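Local structure of phosphodiesterase (Candida albicans, 6CPU) at residues L283-H288 with V466-R471; V351-T356 with S481-E486; W476-S481 with D510-L515; F531-F536 with E560-W565. The protein is a phosphodiesterase of the HD superfamily, a largely helical metalloprotein that holds a zinc ion and a magnesium ion. All blocks are in the same frame, centred on the assembly; numbering follows the deposited sequence.

Interaction 1: L283-H288 with V466-R471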
loop_
_atom_site.group_PDB
_atom_site.type_symbol
_atom_site.label_atom_id
_atom_site.label_comp_id
_atom_site.label_asym_id
_atom_site.label_seq_id
_atom_site.Cartn_x
_atom_site.Cartn_y
_atom_site.Cartn_z
ATOM N N LEU A 283 -4.077 -6.959 3.680
ATOM C CA LEU A 283 -5.311 -7.333 2.995
ATOM C C LEU A 283 -5.534 -8.855 3.092
ATOM O O LEU A 283 -6.638 -9.327 3.394
ATOM C CB LEU A 283 -5.239 -6.903 1.522
ATOM C CG LEU A 283 -6.259 -7.491 0.548
ATOM C CD1 LEU A 283 -7.661 -7.057 0.917
ATOM C CD2 LEU A 283 -5.946 -7.086 -0.882
ATOM N N GLN A 284 -4.473 -9.597 2.835
ATOM C CA GLN A 284 -4.524 -11.064 2.845
ATOM C C GLN A 284 -4.818 -11.622 4.238
ATOM O O GLN A 284 -5.543 -12.611 4.361
ATOM C CB GLN A 284 -3.220 -11.631 2.301
ATOM C CG GLN A 284 -3.277 -13.118 1.933
ATOM C CD GLN A 284 -2.746 -14.047 3.025
ATOM O OE1 GLN A 284 -2.355 -13.613 4.123
ATOM N NE2 GLN A 284 -2.677 -15.336 2.698
ATOM N N ALA A 285 -4.245 -11.002 5.273
ATOM C CA ALA A 285 -4.590 -11.342 6.664
ATOM C C ALA A 285 -6.067 -11.123 6.916
ATOM O O ALA A 285 -6.757 -12.025 7.398
ATOM C CB ALA A 285 -3.760 -10.534 7.643
ATOM N N CYS A 286 -6.563 -9.934 6.578
ATOM C CA CYS A 286 -8.003 -9.647 6.681
ATOM C C CYS A 286 -8.821 -10.682 5.924
ATOM O O CYS A 286 -9.851 -11.163 6.412
ATOM C CB CYS A 286 -8.344 -8.265 6.117
ATOM S SG CYS A 286 -8.116 -6.913 7.280
ATOM N N PHE A 287 -8.362 -10.995 4.719
ATOM C CA PHE A 287 -9.034 -11.970 3.862
ATOM C C PHE A 287 -9.191 -13.318 4.589
ATOM O O PHE A 287 -10.284 -13.879 4.633
ATOM C CB PHE A 287 -8.248 -12.135 2.566
ATOM C CG PHE A 287 -8.997 -12.837 1.474
ATOM C CD1 PHE A 287 -10.095 -12.244 0.883
ATOM C CD2 PHE A 287 -8.579 -14.075 1.015
ATOM C CE1 PHE A 287 -10.782 -12.871 -0.137
ATOM C CE2 PHE A 287 -9.260 -14.714 -0.015
ATOM C CZ PHE A 287 -10.367 -14.112 -0.586
ATOM N N HIS A 288 -8.109 -13.803 5.187
ATOM C CA HIS A 288 -8.174 -15.058 5.959
ATOM C C HIS A 288 -9.074 -14.947 7.196
ATOM O O HIS A 288 -9.902 -15.842 7.428
ATOM C CB HIS A 288 -6.784 -15.559 6.338
ATOM C CG HIS A 288 -6.168 -16.450 5.305
ATOM N ND1 HIS A 288 -5.867 -17.775 5.546
ATOM C CD2 HIS A 288 -5.818 -16.211 4.017
ATOM C CE1 HIS A 288 -5.351 -18.311 4.455
ATOM N NE2 HIS A 288 -5.303 -17.381 3.514
ATOM N N VAL A 466 3.769 -11.091 13.611
ATOM C CA VAL A 466 4.082 -12.034 14.704
ATOM C C VAL A 466 3.155 -13.256 14.761
ATOM O O VAL A 466 3.482 -14.222 15.460
ATOM C CB VAL A 466 4.122 -11.353 16.097
ATOM C CG1 VAL A 466 5.233 -10.312 16.141
ATOM C CG2 VAL A 466 2.778 -10.751 16.474
ATOM N N THR A 467 2.012 -13.196 14.069
ATOM C CA THR A 467 1.052 -14.305 13.975
ATOM C C THR A 467 1.233 -15.206 12.737
ATOM O O THR A 467 0.542 -16.216 12.604
ATOM C CB THR A 467 -0.413 -13.815 13.989
ATOM O OG1 THR A 467 -0.745 -13.189 12.741
ATOM C CG2 THR A 467 -0.667 -12.839 15.133
ATOM N N ARG A 468 2.135 -14.840 11.830
ATOM C CA ARG A 468 2.485 -15.720 10.714
ATOM C C ARG A 468 3.444 -16.787 11.217
ATOM O O ARG A 468 4.166 -16.552 12.192
ATOM C CB ARG A 468 3.203 -14.963 9.594
ATOM C CG ARG A 468 2.443 -13.773 9.015
ATOM C CD ARG A 468 1.204 -14.178 8.256
ATOM N NE ARG A 468 0.666 -13.045 7.490
ATOM C CZ ARG A 468 -0.402 -13.114 6.695
ATOM N NH1 ARG A 468 -1.069 -14.259 6.547
ATOM N NH2 ARG A 468 -0.819 -12.030 6.037
ATOM N N PRO A 469 3.505 -17.937 10.525
ATOM C CA PRO A 469 4.522 -18.934 10.865
ATOM C C PRO A 469 5.943 -18.373 10.907
ATOM O O PRO A 469 6.283 -17.429 10.185
ATOM C CB PRO A 469 4.359 -19.984 9.766
ATOM C CG PRO A 469 2.902 -19.932 9.461
ATOM C CD PRO A 469 2.553 -18.460 9.531
ATOM N N LEU A 470 6.759 -18.985 11.755
ATOM C CA LEU A 470 8.052 -18.452 12.168
ATOM C C LEU A 470 8.960 -17.925 11.059
ATOM O O LEU A 470 9.509 -16.832 11.194
ATOM C CB LEU A 470 8.805 -19.518 12.978
ATOM C CG LEU A 470 10.125 -19.127 13.645
ATOM C CD1 LEU A 470 9.972 -17.906 14.540
ATOM C CD2 LEU A 470 10.654 -20.310 14.448
ATOM N N ARG A 471 9.131 -18.685 9.977
ATOM C CA ARG A 471 10.064 -18.291 8.924
ATOM C C ARG A 471 9.631 -16.983 8.245
ATOM O O ARG A 471 10.454 -16.092 8.006
ATOM C CB ARG A 471 10.176 -19.391 7.872
ATOM C CG ARG A 471 11.360 -19.239 6.927
ATOM C CD ARG A 471 11.372 -20.386 5.923
ATOM N NE ARG A 471 10.109 -20.415 5.191
ATOM C CZ ARG A 471 9.797 -19.599 4.185
ATOM N NH1 ARG A 471 10.663 -18.690 3.747
ATOM N NH2 ARG A 471 8.609 -19.700 3.609
#

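Interaction 2: V351-T356 with S481-E486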
loop_
_atom_site.group_PDB
_atom_site.type_symbol
_atom_site.label_atom_id
_atom_site.label_comp_id
_atom_site.label_asym_id
_atom_site.label_seq_id
_atom_site.Cartn_x
_atom_site.Cartn_y
_atom_site.Cartn_z
ATOM N N VAL A 351 -1.554 4.007 2.323
ATOM C CA VAL A 351 -1.237 4.713 1.072
ATOM C C VAL A 351 -0.365 5.947 1.306
ATOM O O VAL A 351 -0.622 6.758 2.192
ATOM C CB VAL A 351 -2.466 5.108 0.211
ATOM C CG1 VAL A 351 -3.139 3.883 -0.394
ATOM C CG2 VAL A 351 -3.449 5.947 0.987
ATOM N N GLY A 352 0.687 6.068 0.510
ATOM C CA GLY A 352 1.529 7.264 0.528
ATOM C C GLY A 352 2.512 7.271 1.678
ATOM O O GLY A 352 3.144 8.264 1.926
ATOM N N HIS A 353 2.642 6.157 2.388
ATOM C CA HIS A 353 3.478 6.113 3.593
ATOM C C HIS A 353 4.904 6.457 3.200
ATOM O O HIS A 353 5.413 5.881 2.260
ATOM C CB HIS A 353 3.383 4.718 4.228
ATOM C CG HIS A 353 3.885 4.631 5.635
ATOM N ND1 HIS A 353 5.202 4.839 5.963
ATOM C CD2 HIS A 353 3.263 4.284 6.788
ATOM C CE1 HIS A 353 5.372 4.658 7.260
ATOM N NE2 HIS A 353 4.212 4.323 7.787
ATOM N N PRO A 354 5.546 7.430 3.880
ATOM C CA PRO A 354 6.863 7.915 3.480
ATOM C C PRO A 354 8.053 7.138 4.073
ATOM O O PRO A 354 9.201 7.471 3.804
ATOM C CB PRO A 354 6.872 9.342 4.034
ATOM C CG PRO A 354 6.106 9.208 5.293
ATOM C CD PRO A 354 5.008 8.232 4.994
ATOM N N GLY A 355 7.766 6.119 4.856
ATOM C CA GLY A 355 8.794 5.258 5.431
ATOM C C GLY A 355 9.273 5.731 6.805
ATOM O O GLY A 355 10.352 5.340 7.244
ATOM N N THR A 356 8.482 6.572 7.476
ATOM C CA THR A 356 8.808 7.068 8.831
ATOM C C THR A 356 7.809 6.530 9.878
ATOM O O THR A 356 7.285 5.443 9.721
ATOM C CB THR A 356 8.913 8.620 8.843
ATOM O OG1 THR A 356 7.652 9.184 8.496
ATOM C CG2 THR A 356 9.936 9.104 7.870
ATOM N N SER A 481 13.156 -3.930 10.505
ATOM C CA SER A 481 14.426 -3.386 11.006
ATOM C C SER A 481 15.173 -2.510 10.007
ATOM O O SER A 481 15.815 -1.532 10.403
ATOM C CB SER A 481 15.348 -4.514 11.497
ATOM O OG SER A 481 14.652 -5.317 12.426
ATOM N N ARG A 482 15.117 -2.842 8.715
ATOM C CA ARG A 482 15.777 -2.004 7.717
ATOM C C ARG A 482 15.164 -0.600 7.707
ATOM O O ARG A 482 15.895 0.397 7.644
ATOM C CB ARG A 482 15.684 -2.596 6.310
ATOM C CG ARG A 482 16.465 -3.875 6.103
ATOM C CD ARG A 482 16.143 -4.471 4.754
ATOM N NE ARG A 482 17.071 -5.536 4.362
ATOM C CZ ARG A 482 17.019 -6.181 3.199
ATOM N NH1 ARG A 482 16.080 -5.876 2.301
ATOM N NH2 ARG A 482 17.909 -7.142 2.932
ATOM N N GLU A 483 13.840 -0.540 7.757
ATOM C CA GLU A 483 13.137 0.746 7.729
ATOM C C GLU A 483 13.401 1.538 9.012
ATOM O O GLU A 483 13.631 2.732 8.950
ATOM C CB GLU A 483 11.643 0.551 7.494
ATOM C CG GLU A 483 10.929 1.845 7.156
ATOM C CD GLU A 483 9.526 1.629 6.614
ATOM O OE1 GLU A 483 9.357 0.965 5.561
ATOM O OE2 GLU A 483 8.592 2.136 7.253
ATOM N N PHE A 484 13.399 0.863 10.161
ATOM C CA PHE A 484 13.813 1.473 11.434
ATOM C C PHE A 484 15.196 2.110 11.336
ATOM O O PHE A 484 15.381 3.244 11.785
ATOM C CB PHE A 484 13.781 0.442 12.579
ATOM C CG PHE A 484 14.164 1.011 13.929
ATOM C CD1 PHE A 484 13.183 1.438 14.827
ATOM C CD2 PHE A 484 15.506 1.119 14.308
ATOM C CE1 PHE A 484 13.531 1.961 16.067
ATOM C CE2 PHE A 484 15.855 1.645 15.546
ATOM C CZ PHE A 484 14.870 2.063 16.425
ATOM N N ALA A 485 16.159 1.400 10.746
ATOM C CA ALA A 485 17.531 1.913 10.603
ATOM C C ALA A 485 17.617 3.134 9.686
ATOM O O ALA A 485 18.413 4.038 9.918
ATOM C CB ALA A 485 18.463 0.816 10.092
ATOM N N GLU A 486 16.801 3.150 8.628
ATOM C CA GLU A 486 16.727 4.322 7.758
ATOM C C GLU A 486 16.178 5.537 8.511
ATOM O O GLU A 486 16.674 6.647 8.332
ATOM C CB GLU A 486 15.881 4.023 6.513
ATOM C CG GLU A 486 16.515 3.008 5.553
ATOM C CD GLU A 486 15.714 2.841 4.256
ATOM O OE1 GLU A 486 14.643 3.486 4.163
ATOM O OE2 GLU A 486 16.157 2.098 3.341
HETATM O O HOH W 1 12.549 4.725 5.380
HETATM O O HOH W 2 8.755 3.242 9.755
#

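Interaction 3: W476-S481 with D510-L515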
loop_
_atom_site.group_PDB
_atom_site.type_symbol
_atom_site.label_atom_id
_atom_site.label_comp_id
_atom_site.label_asym_id
_atom_site.label_seq_id
_atom_site.Cartn_x
_atom_site.Cartn_y
_atom_site.Cartn_z
ATOM N N TRP A 476 9.732 -10.694 7.760
ATOM C CA TRP A 476 9.105 -9.394 8.036
ATOM C C TRP A 476 9.887 -8.598 9.082
ATOM O O TRP A 476 10.082 -7.402 8.935
ATOM C CB TRP A 476 7.664 -9.577 8.509
ATOM C CG TRP A 476 6.695 -9.855 7.405
ATOM C CD1 TRP A 476 5.989 -11.008 7.185
ATOM C CD2 TRP A 476 6.319 -8.954 6.365
ATOM N NE1 TRP A 476 5.196 -10.876 6.070
ATOM C CE2 TRP A 476 5.381 -9.625 5.546
ATOM C CE3 TRP A 476 6.687 -7.646 6.041
ATOM C CZ2 TRP A 476 4.808 -9.027 4.425
ATOM C CZ3 TRP A 476 6.109 -7.051 4.922
ATOM C CH2 TRP A 476 5.192 -7.747 4.127
ATOM N N ALA A 477 10.337 -9.273 10.141
ATOM C CA ALA A 477 11.120 -8.619 11.187
ATOM C C ALA A 477 12.375 -7.978 10.628
ATOM O O ALA A 477 12.783 -6.895 11.054
ATOM C CB ALA A 477 11.485 -9.616 12.285
ATOM N N MET A 478 12.999 -8.657 9.676
ATOM C CA MET A 478 14.172 -8.142 9.011
ATOM C C MET A 478 13.907 -6.860 8.209
ATOM O O MET A 478 14.669 -5.897 8.300
ATOM C CB MET A 478 14.728 -9.213 8.075
ATOM C CG MET A 478 15.857 -8.735 7.196
ATOM S SD MET A 478 16.807 -10.131 6.580
ATOM C CE MET A 478 17.988 -9.279 5.554
ATOM N N VAL A 479 12.865 -6.859 7.384
ATOM C CA VAL A 479 12.595 -5.661 6.575
ATOM C C VAL A 479 12.101 -4.496 7.451
ATOM O O VAL A 479 12.447 -3.345 7.187
ATOM C CB VAL A 479 11.680 -5.950 5.360
ATOM C CG1 VAL A 479 12.318 -7.039 4.494
ATOM C CG2 VAL A 479 10.271 -6.336 5.779
ATOM N N LEU A 480 11.355 -4.798 8.513
ATOM C CA LEU A 480 10.937 -3.784 9.482
ATOM C C LEU A 480 12.156 -3.128 10.138
ATOM O O LEU A 480 12.207 -1.911 10.270
ATOM C CB LEU A 480 9.975 -4.369 10.537
ATOM C CG LEU A 480 9.335 -3.373 11.533
ATOM C CD1 LEU A 480 8.557 -2.274 10.818
ATOM C CD2 LEU A 480 8.423 -4.075 12.521
ATOM N N SER A 481 13.156 -3.930 10.505
ATOM C CA SER A 481 14.426 -3.386 11.006
ATOM C C SER A 481 15.173 -2.510 10.007
ATOM O O SER A 481 15.815 -1.532 10.403
ATOM C CB SER A 481 15.348 -4.514 11.497
ATOM O OG SER A 481 14.652 -5.317 12.426
ATOM N N ASP A 510 18.995 -9.422 -1.143
ATOM C CA ASP A 510 17.727 -10.131 -1.055
ATOM C C ASP A 510 17.502 -10.591 0.368
ATOM O O ASP A 510 18.450 -10.896 1.081
ATOM C CB ASP A 510 17.719 -11.344 -1.991
ATOM C CG ASP A 510 17.961 -10.965 -3.439
ATOM O OD1 ASP A 510 17.689 -9.796 -3.800
ATOM O OD2 ASP A 510 18.434 -11.828 -4.212
ATOM N N VAL A 511 16.242 -10.612 0.780
ATOM C CA VAL A 511 15.861 -11.157 2.067
ATOM C C VAL A 511 16.084 -12.668 1.993
ATOM O O VAL A 511 15.629 -13.299 1.043
ATOM C CB VAL A 511 14.385 -10.856 2.387
ATOM C CG1 VAL A 511 13.929 -11.617 3.627
ATOM C CG2 VAL A 511 14.179 -9.347 2.563
ATOM N N PRO A 512 16.785 -13.254 2.983
ATOM C CA PRO A 512 17.030 -14.705 2.900
ATOM C C PRO A 512 15.766 -15.552 2.977
ATOM O O PRO A 512 14.804 -15.172 3.643
ATOM C CB PRO A 512 17.927 -14.982 4.111
ATOM C CG PRO A 512 18.550 -13.668 4.437
ATOM C CD PRO A 512 17.495 -12.651 4.123
ATOM N N HIS A 513 15.780 -16.698 2.298
ATOM C CA HIS A 513 14.658 -17.631 2.343
ATOM C C HIS A 513 14.588 -18.378 3.679
ATOM O O HIS A 513 13.504 -18.612 4.206
ATOM C CB HIS A 513 14.746 -18.638 1.194
ATOM C CG HIS A 513 13.523 -19.491 1.046
ATOM N ND1 HIS A 513 12.497 -19.180 0.180
ATOM C CD2 HIS A 513 13.159 -20.642 1.661
ATOM C CE1 HIS A 513 11.555 -20.103 0.265
ATOM N NE2 HIS A 513 11.932 -21.000 1.159
ATOM N N GLU A 514 15.748 -18.748 4.220
ATOM C CA GLU A 514 15.808 -19.614 5.390
ATOM C C GLU A 514 16.036 -18.830 6.677
ATOM O O GLU A 514 16.889 -17.940 6.735
ATOM C CB GLU A 514 16.927 -20.653 5.231
ATOM C CG GLU A 514 16.854 -21.495 3.961
ATOM C CD GLU A 514 15.582 -22.328 3.842
ATOM O OE1 GLU A 514 14.881 -22.554 4.855
ATOM O OE2 GLU A 514 15.287 -22.767 2.710
ATOM N N LEU A 515 15.273 -19.188 7.707
ATOM C CA LEU A 515 15.419 -18.619 9.045
ATOM C C LEU A 515 16.878 -18.555 9.497
ATOM O O LEU A 515 17.327 -17.539 10.029
ATOM C CB LEU A 515 14.596 -19.440 10.045
ATOM C CG LEU A 515 14.531 -18.962 11.499
ATOM C CD1 LEU A 515 14.163 -17.487 11.598
ATOM C CD2 LEU A 515 13.536 -19.816 12.269
#

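Interaction 4: F531-F536 with E560-W565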
loop_
_atom_site.group_PDB
_atom_site.type_symbol
_atom_site.label_atom_id
_atom_site.label_comp_id
_atom_site.label_asym_id
_atom_site.label_seq_id
_atom_site.Cartn_x
_atom_site.Cartn_y
_atom_site.Cartn_z
ATOM N N PHE A 531 9.633 -8.012 22.813
ATOM C CA PHE A 531 9.123 -6.687 23.186
ATOM C C PHE A 531 7.715 -6.481 22.628
ATOM O O PHE A 531 6.776 -6.199 23.377
ATOM C CB PHE A 531 10.083 -5.598 22.671
ATOM C CG PHE A 531 9.620 -4.179 22.934
ATOM C CD1 PHE A 531 10.099 -3.468 24.031
ATOM C CD2 PHE A 531 8.725 -3.546 22.071
ATOM C CE1 PHE A 531 9.684 -2.166 24.269
ATOM C CE2 PHE A 531 8.305 -2.246 22.309
ATOM C CZ PHE A 531 8.786 -1.554 23.407
ATOM N N PHE A 532 7.571 -6.655 21.313
ATOM C CA PHE A 532 6.302 -6.381 20.634
ATOM C C PHE A 532 5.175 -7.339 21.018
ATOM O O PHE A 532 4.027 -6.915 21.188
ATOM C CB PHE A 532 6.485 -6.375 19.111
ATOM C CG PHE A 532 5.279 -5.881 18.374
ATOM C CD1 PHE A 532 5.053 -4.520 18.229
ATOM C CD2 PHE A 532 4.344 -6.773 17.856
ATOM C CE1 PHE A 532 3.929 -4.056 17.568
ATOM C CE2 PHE A 532 3.216 -6.314 17.195
ATOM C CZ PHE A 532 3.010 -4.952 17.048
ATOM N N ILE A 533 5.495 -8.624 21.150
ATOM C CA ILE A 533 4.497 -9.624 21.539
ATOM C C ILE A 533 3.967 -9.375 22.955
ATOM O O ILE A 533 2.757 -9.410 23.184
ATOM C CB ILE A 533 5.054 -11.060 21.425
ATOM C CG1 ILE A 533 5.244 -11.429 19.951
ATOM C CG2 ILE A 533 4.121 -12.064 22.102
ATOM C CD1 ILE A 533 6.213 -12.566 19.720
ATOM N N ASN A 534 4.871 -9.122 23.896
ATOM C CA ASN A 534 4.470 -8.856 25.282
ATOM C C ASN A 534 3.679 -7.561 25.423
ATOM O O ASN A 534 2.590 -7.553 25.995
ATOM C CB ASN A 534 5.691 -8.835 26.211
ATOM C CG ASN A 534 6.215 -10.229 26.522
ATOM O OD1 ASN A 534 5.448 -11.188 26.601
ATOM N ND2 ASN A 534 7.527 -10.344 26.709
ATOM N N LEU A 535 4.214 -6.476 24.876
ATOM C CA LEU A 535 3.625 -5.159 25.085
ATOM C C LEU A 535 2.407 -4.848 24.209
ATOM O O LEU A 535 1.620 -3.983 24.575
ATOM C CB LEU A 535 4.698 -4.074 24.940
ATOM C CG LEU A 535 5.740 -4.122 26.073
ATOM C CD1 LEU A 535 7.086 -3.565 25.635
ATOM C CD2 LEU A 535 5.236 -3.394 27.315
ATOM N N PHE A 536 2.233 -5.544 23.081
ATOM C CA PHE A 536 1.078 -5.288 22.191
ATOM C C PHE A 536 0.300 -6.523 21.702
ATOM O O PHE A 536 -0.905 -6.620 21.928
ATOM C CB PHE A 536 1.511 -4.453 20.973
ATOM C CG PHE A 536 2.064 -3.098 21.326
ATOM C CD1 PHE A 536 1.269 -2.154 21.956
ATOM C CD2 PHE A 536 3.380 -2.766 21.025
ATOM C CE1 PHE A 536 1.776 -0.908 22.287
ATOM C CE2 PHE A 536 3.894 -1.520 21.353
ATOM C CZ PHE A 536 3.089 -0.590 21.985
ATOM N N GLU A 560 3.919 -20.079 19.970
ATOM C CA GLU A 560 4.965 -20.890 19.333
ATOM C C GLU A 560 6.173 -20.042 18.928
ATOM O O GLU A 560 7.323 -20.400 19.214
ATOM C CB GLU A 560 4.415 -21.627 18.105
ATOM C CG GLU A 560 3.454 -22.759 18.434
ATOM C CD GLU A 560 3.003 -23.527 17.206
ATOM O OE1 GLU A 560 3.879 -23.997 16.445
ATOM O OE2 GLU A 560 1.774 -23.671 17.008
ATOM N N ASN A 561 5.913 -18.916 18.264
ATOM C CA ASN A 561 6.979 -17.987 17.901
ATOM C C ASN A 561 7.674 -17.403 19.133
ATOM O O ASN A 561 8.896 -17.285 19.157
ATOM C CB ASN A 561 6.436 -16.848 17.021
ATOM C CG ASN A 561 6.054 -17.312 15.623
ATOM O OD1 ASN A 561 6.577 -18.309 15.118
ATOM N ND2 ASN A 561 5.150 -16.570 14.978
ATOM N N LYS A 562 6.894 -17.036 20.145
ATOM C CA LYS A 562 7.440 -16.460 21.383
ATOM C C LYS A 562 8.408 -17.427 22.067
ATOM O O LYS A 562 9.509 -17.037 22.463
ATOM C CB LYS A 562 6.311 -16.083 22.345
ATOM C CG LYS A 562 6.757 -15.279 23.557
ATOM C CD LYS A 562 5.563 -14.892 24.414
ATOM C CE LYS A 562 6.001 -14.212 25.699
ATOM N NZ LYS A 562 4.835 -13.827 26.540
ATOM N N LEU A 563 7.996 -18.685 22.188
ATOM C CA LEU A 563 8.839 -19.722 22.786
ATOM C C LEU A 563 10.174 -19.842 22.061
ATOM O O LEU A 563 11.220 -19.939 22.699
ATOM C CB LEU A 563 8.120 -21.075 22.789
ATOM C CG LEU A 563 6.895 -21.187 23.704
ATOM C CD1 LEU A 563 6.244 -22.554 23.546
ATOM C CD2 LEU A 563 7.272 -20.922 25.158
ATOM N N PHE A 564 10.136 -19.813 20.731
ATOM C CA PHE A 564 11.351 -19.898 19.926
ATOM C C PHE A 564 12.256 -18.697 20.161
ATOM O O PHE A 564 13.472 -18.840 20.271
ATOM C CB PHE A 564 11.007 -20.002 18.433
ATOM C CG PHE A 564 12.213 -20.040 17.534
ATOM C CD1 PHE A 564 12.749 -21.251 17.120
ATOM C CD2 PHE A 564 12.817 -18.865 17.108
ATOM C CE1 PHE A 564 13.862 -21.288 16.298
ATOM C CE2 PHE A 564 13.930 -18.896 16.290
ATOM C CZ PHE A 564 14.453 -20.109 15.882
ATOM N N TRP A 565 11.664 -17.504 20.200
ATOM C CA TRP A 565 12.439 -16.283 20.401
ATOM C C TRP A 565 13.016 -16.241 21.811
ATOM O O TRP A 565 14.161 -15.827 21.999
ATOM C CB TRP A 565 11.594 -15.030 20.127
ATOM C CG TRP A 565 11.203 -14.852 18.670
ATOM C CD1 TRP A 565 9.942 -14.675 18.176
ATOM C CD2 TRP A 565 12.082 -14.834 17.536
ATOM N NE1 TRP A 565 9.980 -14.549 16.808
ATOM C CE2 TRP A 565 11.282 -14.643 16.391
ATOM C CE3 TRP A 565 13.467 -14.958 17.378
ATOM C CZ2 TRP A 565 11.822 -14.577 15.104
ATOM C CZ3 TRP A 565 14.004 -14.891 16.103
ATOM C CH2 TRP A 565 13.181 -14.699 14.980
#

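Interaction 1: L283-H288 with V466-R471
A285 and R468 mark the closest approach of the two backbones, yet their CA atoms are still 9.3 Å apart, so a long side chain has to span the interval. The setting is the all-helical core of the HD-type phosphodiesterase fold: 283-288 belongs to helix 276-292, while 466-471 is the stretch that leads into helix 470-495, with P469 at its N-cap position. R468 makes the crossing. Its chain bends at chi2 (-68°) and then runs nearly straight, which delivers the guanidinium group to the side of the helix. There both terminal nitrogens converge end-on upon a single acceptor, NH1 of R468 lying 2.8 Å and NH2 2.9 Å from OE1 of Q284. Sharing one oxygen costs straightness, and the bond from NH1 reaches an N-H...O angle of only 136°. The amide and guanidinium planes are turned 38° against each other, and OE1 sits near the guanidinium edge but tilted out of its plane. The other end of the amide is also fixed, since Q284 NE2 bonds to the carbonyl oxygens of H217 and V215, leaving OE1 to face the arginine. All touching residues are buried, and the charge of R468 is met by a salt bridge from NH2 to D281, while NH1 also bonds to W218 O. Next to this polar grip, the methyl CB of A285 rests 3.7 Å from NH2 of R468.

Interaction 2: V351-T356 with S481-E486
G355 and E483 form the tight part of this contact, their CA atoms only 6.7 Å apart. The side chain of E483 extends from the helix with CG anti to the backbone N (chi1 -167°) and lies along the glycine: CG of E483 is 3.5 Å from O of G355, and OE2 of E483 is 3.6 Å from CA of G355. The loop holds its shape here through a bond of its own, from G355 N to H353 ND1, which meets the imidazole at its edge and in its plane. The carboxylate of E483 is otherwise engaged by H274 and by the backbone N of F273. The looser part is bridged by water. One water donates both to O of G355 and to OE1 of E486, which stays 5.6 Å from that same O of G355; another joins O of T356 to OE2 of E483 in the same way. The loop 351-356 directly follows the zinc ligands H349 and D350, and the side chain of H353 is about 4 Å from the magnesium ion, so the contact lies at the rim of the metal site. It joins the link between helices 336-348 and 358-363 to helix 470-495, with helices 377-394 and 127-135 packed against the loop.

Interaction 3: W476-S481 with D510-L515
M478 and V479 meet V511 and P512 where the chain, having left helix 470-495, folds back along that same helix in this all-helical phosphodiesterase domain. The cross-contact is apolar. CG of M478 is anti to the backbone N (chi1 173°) and the chain is extended beyond it, so its thioether end reaches over to the proline ring: SD of M478 lies 3.6 Å and CE 3.7 Å from CD of P512, the two side chains crossing at about a right angle. Alongside, the methyl CG1 of V479 meets the methyl CG2 of V511 at 3.5 Å, again crosswise. Together they settle the loop 510-515 on one flank of the helix just before it enters helix 515-521. Polar ties lie around this patch. The carbonyl O of P512 takes a hydrogen bond from Q475 and that of H513 one from R471, so side-chain donors of helix 470-495 hold two successive carbonyls of the loop. A further polar group works within the helix itself. The hydroxyl of S481 turns back to the preceding turn, and O of A477 accepts from OG of S481 at 2.8 Å and from N of S481 at 3.0 Å, the two donors arriving from opposite faces of its carbonyl plane.

Interaction 4: F531-F536 with E560-W565
I533 and K562 are the nearest pair of the two segments, their CA atoms 7.4 Å apart, in an antiparallel hairpin of helices 525-547 and 552-569 joined by a short connection. Followed along the second arm, the segment begins at the exposed E560, whose carboxylate has a long, weak ion pair with K307. N561 points toward the partner helix but spends its amide elsewhere: ND2 donates to the backbone oxygens of V466 and R468, tying this arm to the approach to helix 470-495. K562 carries the contact. Its chain is anti at every torsion from chi1 (-171°) onward, a fully stretched chain that reaches to the partner helix, crossing the N534 side chain at about a right angle. Midway along it, CD packs on the branch methyl of the isoleucine, with CG2 of I533 3.9 Å from CD of K562. At its end the ammonium group donates to the amide of N534, NZ of K562 lying 2.7 Å from OD1 of N534, in the carbonyl plane and at a C=O...N angle of 154°. The same NZ makes a salt bridge with E538 one turn further along the first arm, so the lysine has both a neutral and a charged acceptor on that helix. F564 follows, and its ring packs on L470 and L515. W565 returns to the inside of the hairpin and leans on I525, H526, Q529 and I530 of the first arm, while CD2 of F564 sits 4.0 Å above one face of its indole, offset toward the rim.

Two segments open before any contact closes: 283-288 in helix 276-292, then 351-356 in the loop just after the zinc ligands H349 and D350. Interaction 1 closes at 466-471, as the chain enters helix 470-495. Interaction 3 opens at 476-481, and 481-486 closes interaction 2, so interaction 2 crosses both interaction 1 and interaction 3, sharing S481 with the latter. Interaction 3 closes a short loop at 510-515, and interaction 4 follows in series as a local hairpin. Helix 470-495 thus serves the first three, while L470, L515 and F564 meet where interactions 1, 3 and 4 adjoin. Interactions 1 and 2 do not touch, their nearest atoms being about 11 Å apart.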